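Local coordinates for protein dehydrogenase (Chromobacterium violaceum, PDB 3Q2I) that probably oxidises C3 of the UDP-GlcNAcA sugar with an NAD cofactor, a step on the way to 2,3-diacetamido-2,3-dideoxy-D-mannuronic acid, at residues Gly179-Asp184 with Asn219-Asp224; Glu105-Thr110 with Ala187-Ala192; Arg155-Asn160 with Leu258-Ser263. All blocks are in the same frame, centred on the assembly; numbering follows the deposited sequence.

In the fold
Interactions 1 and 2 adjoin, their centres about 11 Å apart, whereas interaction 3 lies at the far end of the C-terminal domain, its centre about 34 Å from that of interaction 1 and about 27 Å from that of interaction 2. Along the chain the segments run 105-110, 155-160, 179-184, 187-192, 219-224 and 258-263, so interaction 1 is nested within interaction 3 while interaction 2 crosses both. Interaction 2 bridges the Rossmann domain and the C-terminal domain at the cofactor and sugar sites. Interaction 1 joins the loop before helix 187-191 to the loop before strand 225-232, and a hydrogen bond between Asp-184 OD1 and Asn-190 ND2 links it to interaction 2. Interaction 3 pairs strands 156-164 and 252-259 of the mixed sheet, packed against another subunit.

Interaction 1: Gly179-Asp184 with Asn219-Asp224; sequences GTWEFD and NIEVED
Trp-181 and Glu-221 meet through both backbone and side chain. Among the hydrogen bonds, the main-chain N of Trp-181 donates to Glu-221 OE1 over 2.9 Å, approaching from above the carboxylate plane and 47° out of it. The Glu-221 chain is extended beyond CG, which carries the carboxylate across to this amide. Gly-179 O in turn accepts from Glu-221 N at 3.3 Å and faces the next amide too, that of Val-222, which is only weakly bonded. Waters reinforce the carboxylate: one receives a bond from Trp-181 NE1 and donates to Glu-221 OE2, and another links Glu-182 N to Glu-221 OE1.

The apolar part centres on the indole. Val-222 CG1 lies over one face, 3.9 Å from the centroid of the Trp-181 six-membered ring and 22° off its normal, a CH-pi contact; Glu-221 CG makes a more off-centre one with the five-membered ring. Val-222 CG1 stands anti to its own carbonyl carbon (chi1 -55°), which turns it against the face of the six-membered ring.

A polar atom also nears the indole: Glu-223 OE1 comes within 3.5 Å of Trp-181 CZ3, while Glu-223 OE2 bonds to Tyr-339 and to the backbone N of Phe-188.

Bonds within segment 179-184 shape the turn. Gly-179 N donates to Asp-184 OD2 at 2.8 Å on the anti lone pair, and Thr-180 OG1, also bonded to Trp-177 O, accepts from Phe-183 N at 3.1 Å. Trp-181 further meets Tyr-354 of a second subunit edge-to-face. The motif is an ST motif opening a compact turn, held by the loop that leads into strand 225-232 of the C-terminal domain.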
loop_
_atom_site.group_PDB
_atom_site.type_symbol
_atom_site.label_atom_id
_atom_site.label_comp_id
_atom_site.label_asym_id
_atom_site.label_seq_id
_atom_site.Cartn_x
_atom_site.Cartn_y
_atom_site.Cartn_z
ATOM N N GLY A 179 -18.937 18.382 20.105
ATOM C CA GLY A 179 -17.690 18.617 19.378
ATOM C C GLY A 179 -16.625 17.574 19.622
ATOM O O GLY A 179 -15.465 17.790 19.280
ATOM N N THR A 180 -16.980 16.435 20.207
ATOM C CA THR A 180 -16.047 15.368 20.573
ATOM C C THR A 180 -16.303 14.149 19.689
ATOM O O THR A 180 -17.442 13.907 19.227
ATOM C CB THR A 180 -16.189 14.861 22.059
ATOM O OG1 THR A 180 -17.478 14.232 22.265
ATOM C CG2 THR A 180 -16.007 15.994 23.036
ATOM N N TRP A 181 -15.244 13.403 19.338
ATOM C CA TRP A 181 -15.497 12.211 18.512
ATOM C C TRP A 181 -16.377 11.198 19.282
ATOM O O TRP A 181 -17.217 10.495 18.698
ATOM C CB TRP A 181 -14.202 11.479 18.096
ATOM C CG TRP A 181 -13.281 12.261 17.245
ATOM C CD1 TRP A 181 -12.009 12.698 17.570
ATOM C CD2 TRP A 181 -13.522 12.721 15.906
ATOM N NE1 TRP A 181 -11.494 13.435 16.511
ATOM C CE2 TRP A 181 -12.364 13.400 15.468
ATOM C CE3 TRP A 181 -14.580 12.590 15.021
ATOM C CZ2 TRP A 181 -12.272 13.979 14.200
ATOM C CZ3 TRP A 181 -14.483 13.142 13.772
ATOM C CH2 TRP A 181 -13.363 13.870 13.394
ATOM N N GLU A 182 -16.080 11.066 20.572
ATOM C CA GLU A 182 -16.641 9.929 21.327
ATOM C C GLU A 182 -18.143 10.146 21.486
ATOM O O GLU A 182 -18.921 9.176 21.419
ATOM C CB GLU A 182 -16.004 9.809 22.707
ATOM C CG GLU A 182 -16.576 8.650 23.542
ATOM C CD GLU A 182 -15.793 8.374 24.842
ATOM O OE1 GLU A 182 -16.048 7.279 25.393
ATOM O OE2 GLU A 182 -14.929 9.193 25.236
ATOM N N PHE A 183 -18.538 11.401 21.728
ATOM C CA PHE A 183 -19.955 11.660 22.055
ATOM C C PHE A 183 -20.791 12.336 20.992
ATOM O O PHE A 183 -22.039 12.314 21.043
ATOM C CB PHE A 183 -20.104 12.380 23.403
ATOM C CG PHE A 183 -19.542 11.586 24.545
ATOM C CD1 PHE A 183 -20.182 10.442 25.014
ATOM C CD2 PHE A 183 -18.300 11.912 25.072
ATOM C CE1 PHE A 183 -19.637 9.661 26.047
ATOM C CE2 PHE A 183 -17.739 11.122 26.078
ATOM C CZ PHE A 183 -18.396 9.992 26.576
ATOM N N ASP A 184 -20.144 12.966 20.007
ATOM C CA ASP A 184 -20.837 13.779 19.037
ATOM C C ASP A 184 -20.555 13.429 17.570
ATOM O O ASP A 184 -21.473 13.185 16.776
ATOM C CB ASP A 184 -20.511 15.271 19.334
ATOM C CG ASP A 184 -21.546 16.254 18.800
ATOM O OD1 ASP A 184 -22.589 15.831 18.271
ATOM O OD2 ASP A 184 -21.266 17.486 18.857
ATOM N N ASN A 219 -12.870 25.582 17.796
ATOM C CA ASN A 219 -12.036 24.956 18.792
ATOM C C ASN A 219 -12.712 23.703 19.340
ATOM O O ASN A 219 -13.348 23.699 20.406
ATOM C CB ASN A 219 -11.718 25.976 19.900
ATOM C CG ASN A 219 -10.799 27.078 19.393
ATOM O OD1 ASN A 219 -9.784 26.797 18.750
ATOM N ND2 ASN A 219 -11.145 28.339 19.683
ATOM N N ILE A 220 -12.611 22.635 18.549
ATOM C CA ILE A 220 -13.262 21.359 18.787
ATOM C C ILE A 220 -12.349 20.322 18.122
ATOM O O ILE A 220 -11.513 20.706 17.342
ATOM C CB ILE A 220 -14.631 21.270 18.113
ATOM C CG1 ILE A 220 -14.537 21.575 16.603
ATOM C CG2 ILE A 220 -15.607 22.262 18.760
ATOM C CD1 ILE A 220 -15.882 21.627 15.913
ATOM N N GLU A 221 -12.561 19.062 18.423
ATOM C CA GLU A 221 -11.681 18.059 17.808
ATOM C C GLU A 221 -12.300 17.427 16.567
ATOM O O GLU A 221 -11.549 16.935 15.736
ATOM C CB GLU A 221 -11.271 17.041 18.851
ATOM C CG GLU A 221 -12.404 16.081 19.098
ATOM C CD GLU A 221 -11.973 14.954 20.004
ATOM O OE1 GLU A 221 -12.869 14.429 20.714
ATOM O OE2 GLU A 221 -10.744 14.615 19.968
ATOM N N VAL A 222 -13.619 17.527 16.388
ATOM C CA VAL A 222 -14.306 17.057 15.190
ATOM C C VAL A 222 -14.299 18.058 14.024
ATOM O O VAL A 222 -13.893 19.220 14.182
ATOM C CB VAL A 222 -15.789 16.652 15.496
ATOM C CG1 VAL A 222 -15.823 15.597 16.631
ATOM C CG2 VAL A 222 -16.625 17.915 15.821
ATOM N N GLU A 223 -14.646 17.625 12.817
ATOM C CA GLU A 223 -14.640 18.513 11.665
ATOM C C GLU A 223 -15.715 19.569 11.714
ATOM O O GLU A 223 -16.865 19.273 12.107
ATOM C CB GLU A 223 -14.662 17.732 10.335
ATOM C CG GLU A 223 -16.053 17.178 9.883
ATOM C CD GLU A 223 -16.606 15.986 10.630
ATOM O OE1 GLU A 223 -15.931 15.390 11.488
ATOM O OE2 GLU A 223 -17.771 15.579 10.357
ATOM N N ASP A 224 -15.347 20.781 11.312
ATOM C CA ASP A 224 -16.331 21.787 10.968
ATOM C C ASP A 224 -16.625 21.922 9.498
ATOM O O ASP A 224 -17.539 22.669 9.105
ATOM C CB ASP A 224 -16.026 23.164 11.635
ATOM C CG ASP A 224 -14.668 23.728 11.220
ATOM O OD1 ASP A 224 -14.182 23.414 10.097
ATOM O OD2 ASP A 224 -14.119 24.508 12.026
HETATM O O HOH W 1 -8.994 14.687 17.573
HETATM O O HOH W 2 -13.654 12.025 22.023
#

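Interaction 2: Glu105-Thr110 with Ala187-Ala192; sequences EKPMAT and AFMNQA. With NAI (1,4-dihydronicotinamide adenine dinucleotide), chain B.
The backbones of Pro-107 and Met-189 approach to 7.0 Å between CA atoms, where the loop 105-110, with a cis peptide before Pro-107, faces a weakly bonded helical turn with a pi-type bond from Ala-192 N to Ala-187 O. Lys-106 supplies the polar link: its NZ donates to Asn-190 O over 2.8 Å, from above the carbonyl plane and 46° out of it. Bends at chi2 and chi3 take the chain past the nicotinamide before it arrives there. The same NZ and Asn-190 OD1 both bond O4' of the UDP-sugar. Glu-105 OE2 accepts from the carboxamide N7N of the dinucleotide at 2.8 Å, and Lys-106 O accepts from its ribose O2D at 2.7 Å, so adjacent residues grip both ends of the nicotinamide nucleoside.

Apolar packing lies beyond the polar link. Pro-107 CG rests 3.9 Å from Met-189 CG, and the thioether continues across Thr-110, with Met-189 SD 3.7 Å from Thr-110 CA. Along the chain the loop connects strand 101-104 to helix 112-125 of the Rossmann domain, and helix 187-191 faces it from the C-terminal domain, with Ala-187 and Phe-188 packed on strand 237-243.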
loop_
_atom_site.group_PDB
_atom_site.type_symbol
_atom_site.label_atom_id
_atom_site.label_comp_id
_atom_site.label_asym_id
_atom_site.label_seq_id
_atom_site.Cartn_x
_atom_site.Cartn_y
_atom_site.Cartn_z
ATOM N N GLU A 105 -32.588 8.814 19.574
ATOM C CA GLU A 105 -32.297 9.939 18.712
ATOM C C GLU A 105 -31.104 9.598 17.783
ATOM O O GLU A 105 -30.373 8.647 18.052
ATOM C CB GLU A 105 -32.023 11.196 19.512
ATOM C CG GLU A 105 -33.287 12.077 19.627
ATOM C CD GLU A 105 -33.766 12.655 18.328
ATOM O OE1 GLU A 105 -34.891 13.234 18.273
ATOM O OE2 GLU A 105 -33.113 12.515 17.271
ATOM N N LYS A 106 -31.016 10.344 16.701
ATOM C CA LYS A 106 -29.890 10.209 15.763
ATOM C C LYS A 106 -28.712 10.966 16.337
ATOM O O LYS A 106 -28.838 11.881 17.155
ATOM C CB LYS A 106 -30.288 10.776 14.402
ATOM C CG LYS A 106 -30.566 12.291 14.422
ATOM C CD LYS A 106 -29.289 13.130 14.524
ATOM C CE LYS A 106 -29.402 14.469 13.808
ATOM N NZ LYS A 106 -28.169 15.367 13.963
ATOM N N PRO A 107 -27.500 10.645 15.878
ATOM C CA PRO A 107 -27.290 9.364 15.194
ATOM C C PRO A 107 -27.332 8.252 16.236
ATOM O O PRO A 107 -27.168 8.502 17.430
ATOM C CB PRO A 107 -25.848 9.499 14.680
ATOM C CG PRO A 107 -25.151 10.358 15.739
ATOM C CD PRO A 107 -26.258 11.348 16.248
ATOM N N MET A 108 -27.574 7.027 15.784
ATOM C CA MET A 108 -27.735 5.932 16.718
ATOM C C MET A 108 -26.481 5.620 17.523
ATOM O O MET A 108 -26.550 5.159 18.651
ATOM C CB MET A 108 -28.300 4.671 16.072
ATOM C CG MET A 108 -27.285 4.074 15.076
ATOM S SD MET A 108 -28.009 2.856 13.917
ATOM C CE MET A 108 -28.451 1.549 15.042
ATOM N N ALA A 109 -25.311 5.859 16.909
ATOM C CA ALA A 109 -24.035 5.635 17.583
ATOM C C ALA A 109 -23.009 6.562 16.960
ATOM O O ALA A 109 -23.302 7.187 15.934
ATOM C CB ALA A 109 -23.549 4.146 17.430
ATOM N N THR A 110 -21.826 6.623 17.576
ATOM C CA THR A 110 -20.733 7.449 17.020
ATOM C C THR A 110 -19.605 6.548 16.494
ATOM O O THR A 110 -18.627 7.060 15.946
ATOM C CB THR A 110 -20.152 8.404 18.042
ATOM O OG1 THR A 110 -19.684 7.692 19.202
ATOM C CG2 THR A 110 -21.193 9.471 18.495
ATOM N N ALA A 187 -19.438 17.892 11.597
ATOM C CA ALA A 187 -20.362 18.408 10.592
ATOM C C ALA A 187 -21.148 17.318 9.856
ATOM O O ALA A 187 -22.334 17.492 9.519
ATOM C CB ALA A 187 -19.651 19.341 9.634
ATOM N N PHE A 188 -20.499 16.185 9.561
ATOM C CA PHE A 188 -21.218 15.099 8.895
ATOM C C PHE A 188 -22.104 14.272 9.827
ATOM O O PHE A 188 -23.281 14.051 9.495
ATOM C CB PHE A 188 -20.241 14.180 8.149
ATOM C CG PHE A 188 -19.762 14.699 6.819
ATOM C CD1 PHE A 188 -20.554 14.660 5.686
ATOM C CD2 PHE A 188 -18.407 14.976 6.650
ATOM C CE1 PHE A 188 -20.082 15.062 4.427
ATOM C CE2 PHE A 188 -17.876 15.271 5.363
ATOM C CZ PHE A 188 -18.752 15.412 4.286
ATOM N N MET A 189 -21.575 13.836 10.967
ATOM C CA MET A 189 -22.298 12.886 11.839
ATOM C C MET A 189 -23.384 13.570 12.681
ATOM O O MET A 189 -24.423 12.927 12.924
ATOM C CB MET A 189 -21.293 12.209 12.755
ATOM C CG MET A 189 -21.889 11.292 13.851
ATOM S SD MET A 189 -20.646 10.312 14.692
ATOM C CE MET A 189 -20.300 9.055 13.465
ATOM N N ASN A 190 -23.118 14.804 13.072
ATOM C CA ASN A 190 -24.151 15.574 13.800
ATOM C C ASN A 190 -24.922 16.443 12.805
ATOM O O ASN A 190 -25.987 16.043 12.332
ATOM C CB ASN A 190 -23.560 16.427 14.923
ATOM C CG ASN A 190 -24.661 17.243 15.619
ATOM O OD1 ASN A 190 -25.651 17.556 14.984
ATOM N ND2 ASN A 190 -24.550 17.471 16.912
ATOM N N GLN A 191 -24.354 17.567 12.385
ATOM C CA GLN A 191 -25.218 18.625 11.821
ATOM C C GLN A 191 -25.911 18.257 10.530
ATOM O O GLN A 191 -27.128 18.445 10.353
ATOM C CB GLN A 191 -24.482 19.969 11.726
ATOM C CG GLN A 191 -24.164 20.561 13.104
ATOM C CD GLN A 191 -22.875 20.010 13.692
ATOM O OE1 GLN A 191 -21.938 19.609 12.979
ATOM N NE2 GLN A 191 -22.810 19.966 15.000
ATOM N N ALA A 192 -25.156 17.639 9.623
ATOM C CA ALA A 192 -25.708 17.270 8.336
ATOM C C ALA A 192 -26.202 15.819 8.227
ATOM O O ALA A 192 -26.353 15.304 7.114
ATOM C CB ALA A 192 -24.648 17.577 7.252
HETATM P PA NAI B . -28.428 18.412 25.267
HETATM O O1A NAI B . -27.044 18.598 25.740
HETATM O O2A NAI B . -29.394 19.674 25.159
HETATM O O5B NAI B . -29.233 17.340 26.102
HETATM C C5B NAI B . -28.392 16.710 27.027
HETATM C C4B NAI B . -29.265 15.998 28.051
HETATM O O4B NAI B . -28.820 14.675 28.400
HETATM C C3B NAI B . -28.874 16.930 29.200
HETATM O O3B NAI B . -30.043 17.431 29.865
HETATM C C2B NAI B . -27.871 16.122 30.040
HETATM O O2B NAI B . -27.841 16.469 31.419
HETATM C C1B NAI B . -28.485 14.720 29.812
HETATM N N9A NAI B . -27.605 13.633 30.176
HETATM C C8A NAI B . -26.270 13.519 29.874
HETATM N N7A NAI B . -25.844 12.367 30.310
HETATM C C5A NAI B . -26.885 11.631 30.826
HETATM C C6A NAI B . -27.024 10.368 31.438
HETATM N N6A NAI B . -25.961 9.503 31.588
HETATM N N1A NAI B . -28.239 10.000 31.881
HETATM C C2A NAI B . -29.260 10.822 31.755
HETATM N N3A NAI B . -29.208 12.029 31.195
HETATM C C4A NAI B . -28.011 12.461 30.746
HETATM O O3 NAI B . -28.358 17.760 23.815
HETATM P PN NAI B . -29.447 17.707 22.718
HETATM O O1N NAI B . -29.230 18.777 21.686
HETATM O O2N NAI B . -30.897 17.570 23.242
HETATM O O5D NAI B . -29.052 16.452 21.760
HETATM C C5D NAI B . -29.541 15.266 22.342
HETATM C C4D NAI B . -29.495 14.105 21.352
HETATM O O4D NAI B . -30.463 14.443 20.344
HETATM C C3D NAI B . -28.168 13.986 20.550
HETATM O O3D NAI B . -28.005 12.597 20.255
HETATM C C2D NAI B . -28.466 14.724 19.240
HETATM O O2D NAI B . -27.744 14.184 18.136
HETATM C C1D NAI B . -29.984 14.460 19.011
HETATM N N1N NAI B . -30.626 15.483 18.217
HETATM C C2N NAI B . -31.367 15.131 17.189
HETATM C C3N NAI B . -31.956 16.070 16.334
HETATM C C7N NAI B . -32.815 15.658 15.201
HETATM O O7N NAI B . -33.013 16.309 14.192
HETATM N N7N NAI B . -33.457 14.453 15.241
HETATM C C4N NAI B . -31.640 17.425 16.560
HETATM C C5N NAI B . -30.946 17.748 17.713
HETATM C C6N NAI B . -30.433 16.771 18.528
#

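Interaction 3: Arg155-Asn160 with Leu258-Ser263; sequences RIYMVN and LGEKGS
Strands 156-164 and 252-259 pair antiparallel here, Tyr-157 and Met-158 sharing Leu-258, in the interior of the mixed sheet of the C-terminal domain, where strand 156-164 begins and strand 252-259 ends. The short paired runs point 151° away from one another, close to antiparallel. Ile-156 and Gly-259 form a non-hydrogen-bonded pair with CA atoms only 4.0 Å apart, and Met-158 and Leu-258 form a hydrogen-bonded one. Because Gly-259 carries no side chain, Arg-155 O can come close to its CA.

Between these pairs the register slips by one residue, which is a classic beta bulge. Its mark is a single carbonyl taking two consecutive amides: Leu-258 O accepts from Tyr-157 N at 2.8 Å and from Met-158 N at 3.1 Å. The return bond runs from Leu-258 N to Met-158 O over 2.9 Å. Toward the strand end, Glu-260 N donates to Arg-155 O at 2.8 Å, and Arg-155 N donates almost straight (178°) to the anti lone pair of Glu-260 OE1 at 3.2 Å. Backbone and carboxylate of Glu-260 therefore hold both the N and the O of Arg-155. The carboxylate gets there because the Glu-260 chain is extended, CG anti to its backbone N (chi1 -180°).

The Tyr-157 ring leans across the turn after Gly-259: its CE2 lies 3.4 Å from Glu-260 CA, and its OH touches Glu-260 CB. Arg-155 O sits over the centre of one ring face. Met-158 and Leu-258 lie side by side and point the same way, with Met-158 CG 4.1 Å from Leu-258 CD1. A third subunit packs on this face, its Leu-245 against Tyr-157 and its Phe-164 against Leu-258, while Arg-155 NH1 bonds to Ser-234 O of its own chain.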
loop_
_atom_site.group_PDB
_atom_site.type_symbol
_atom_site.label_atom_id
_atom_site.label_comp_id
_atom_site.label_asym_id
_atom_site.label_seq_id
_atom_site.Cartn_x
_atom_site.Cartn_y
_atom_site.Cartn_z
ATOM N N ARG A 155 -31.667 5.858 -15.351
ATOM C CA ARG A 155 -30.347 5.640 -14.737
ATOM C C ARG A 155 -29.877 6.941 -14.084
ATOM O O ARG A 155 -29.876 7.971 -14.735
ATOM C CB ARG A 155 -29.360 5.186 -15.819
ATOM C CG ARG A 155 -27.949 4.962 -15.246
ATOM C CD ARG A 155 -26.970 4.258 -16.171
ATOM N NE ARG A 155 -25.899 3.662 -15.360
ATOM C CZ ARG A 155 -24.917 2.906 -15.838
ATOM N NH1 ARG A 155 -23.991 2.431 -15.016
ATOM N NH2 ARG A 155 -24.865 2.624 -17.133
ATOM N N ILE A 156 -29.444 6.901 -12.821
ATOM C CA ILE A 156 -28.882 8.080 -12.168
ATOM C C ILE A 156 -27.402 8.228 -12.513
ATOM O O ILE A 156 -26.659 7.235 -12.506
ATOM C CB ILE A 156 -28.984 7.985 -10.620
ATOM C CG1 ILE A 156 -30.412 7.617 -10.201
ATOM C CG2 ILE A 156 -28.427 9.206 -9.923
ATOM C CD1 ILE A 156 -31.366 8.656 -10.559
ATOM N N TYR A 157 -27.020 9.473 -12.786
ATOM C CA TYR A 157 -25.664 9.764 -13.220
ATOM C C TYR A 157 -24.878 10.578 -12.206
ATOM O O TYR A 157 -23.712 10.282 -11.967
ATOM C CB TYR A 157 -25.632 10.576 -14.526
ATOM C CG TYR A 157 -26.308 9.831 -15.672
ATOM C CD1 TYR A 157 -26.078 8.472 -15.894
ATOM C CD2 TYR A 157 -27.110 10.519 -16.571
ATOM C CE1 TYR A 157 -26.608 7.812 -17.008
ATOM C CE2 TYR A 157 -27.643 9.863 -17.658
ATOM C CZ TYR A 157 -27.415 8.525 -17.843
ATOM O OH TYR A 157 -27.926 7.885 -18.944
ATOM N N MET A 158 -25.484 11.615 -11.624
ATOM C CA MET A 158 -24.783 12.630 -10.878
ATOM C C MET A 158 -25.639 13.189 -9.758
ATOM O O MET A 158 -26.811 13.512 -9.931
ATOM C CB MET A 158 -24.309 13.735 -11.837
ATOM C CG MET A 158 -23.679 14.992 -11.212
ATOM S SD MET A 158 -22.274 14.657 -10.100
ATOM C CE MET A 158 -21.230 13.663 -11.168
ATOM N N VAL A 159 -25.054 13.284 -8.572
ATOM C CA VAL A 159 -25.729 13.754 -7.361
ATOM C C VAL A 159 -24.827 14.765 -6.644
ATOM O O VAL A 159 -23.601 14.549 -6.537
ATOM C CB VAL A 159 -26.068 12.568 -6.405
ATOM C CG1 VAL A 159 -26.803 13.085 -5.159
ATOM C CG2 VAL A 159 -26.947 11.545 -7.086
ATOM N N ASN A 160 -25.382 15.907 -6.199
ATOM C CA ASN A 160 -24.640 16.836 -5.353
ATOM C C ASN A 160 -25.472 17.245 -4.172
ATOM O O ASN A 160 -26.622 17.651 -4.358
ATOM C CB ASN A 160 -24.179 18.060 -6.161
ATOM C CG ASN A 160 -23.515 19.103 -5.318
ATOM O OD1 ASN A 160 -23.958 20.242 -5.284
ATOM N ND2 ASN A 160 -22.423 18.754 -4.653
ATOM N N LEU A 258 -29.362 14.155 -11.110
ATOM C CA LEU A 258 -29.358 14.107 -12.566
ATOM C C LEU A 258 -29.329 12.691 -13.051
ATOM O O LEU A 258 -28.415 11.946 -12.707
ATOM C CB LEU A 258 -28.123 14.837 -13.099
ATOM C CG LEU A 258 -27.904 16.275 -12.612
ATOM C CD1 LEU A 258 -26.693 16.880 -13.280
ATOM C CD2 LEU A 258 -29.203 17.141 -12.894
ATOM N N GLY A 259 -30.349 12.308 -13.838
ATOM C CA GLY A 259 -30.326 11.030 -14.515
ATOM C C GLY A 259 -30.697 11.101 -15.984
ATOM O O GLY A 259 -30.766 12.168 -16.583
ATOM N N GLU A 260 -30.829 9.925 -16.573
ATOM C CA GLU A 260 -31.055 9.774 -18.016
ATOM C C GLU A 260 -32.259 10.595 -18.462
ATOM O O GLU A 260 -32.254 11.252 -19.528
ATOM C CB GLU A 260 -31.257 8.287 -18.232
ATOM C CG GLU A 260 -31.514 7.776 -19.645
ATOM C CD GLU A 260 -31.946 6.286 -19.586
ATOM O OE1 GLU A 260 -32.047 5.651 -18.491
ATOM O OE2 GLU A 260 -32.187 5.726 -20.674
ATOM N N LYS A 261 -33.310 10.544 -17.657
ATOM C CA LYS A 261 -34.549 11.152 -18.111
ATOM C C LYS A 261 -35.172 12.090 -17.087
ATOM O O LYS A 261 -36.381 12.341 -17.098
ATOM C CB LYS A 261 -35.516 10.096 -18.633
ATOM C CG LYS A 261 -35.948 9.097 -17.603
ATOM C CD LYS A 261 -36.634 7.906 -18.285
ATOM C CE LYS A 261 -37.248 6.961 -17.255
ATOM N NZ LYS A 261 -38.430 6.218 -17.783
ATOM N N GLY A 262 -34.339 12.729 -16.268
ATOM C CA GLY A 262 -34.842 13.630 -15.263
ATOM C C GLY A 262 -33.743 14.427 -14.599
ATOM O O GLY A 262 -32.618 13.917 -14.473
ATOM N N SER A 263 -34.046 15.656 -14.190
ATOM C CA SER A 263 -33.093 16.535 -13.490
ATOM C C SER A 263 -33.861 17.286 -12.410
ATOM O O SER A 263 -34.901 17.925 -12.683
ATOM C CB SER A 263 -32.427 17.543 -14.437
ATOM O OG SER A 263 -31.700 16.879 -15.460
#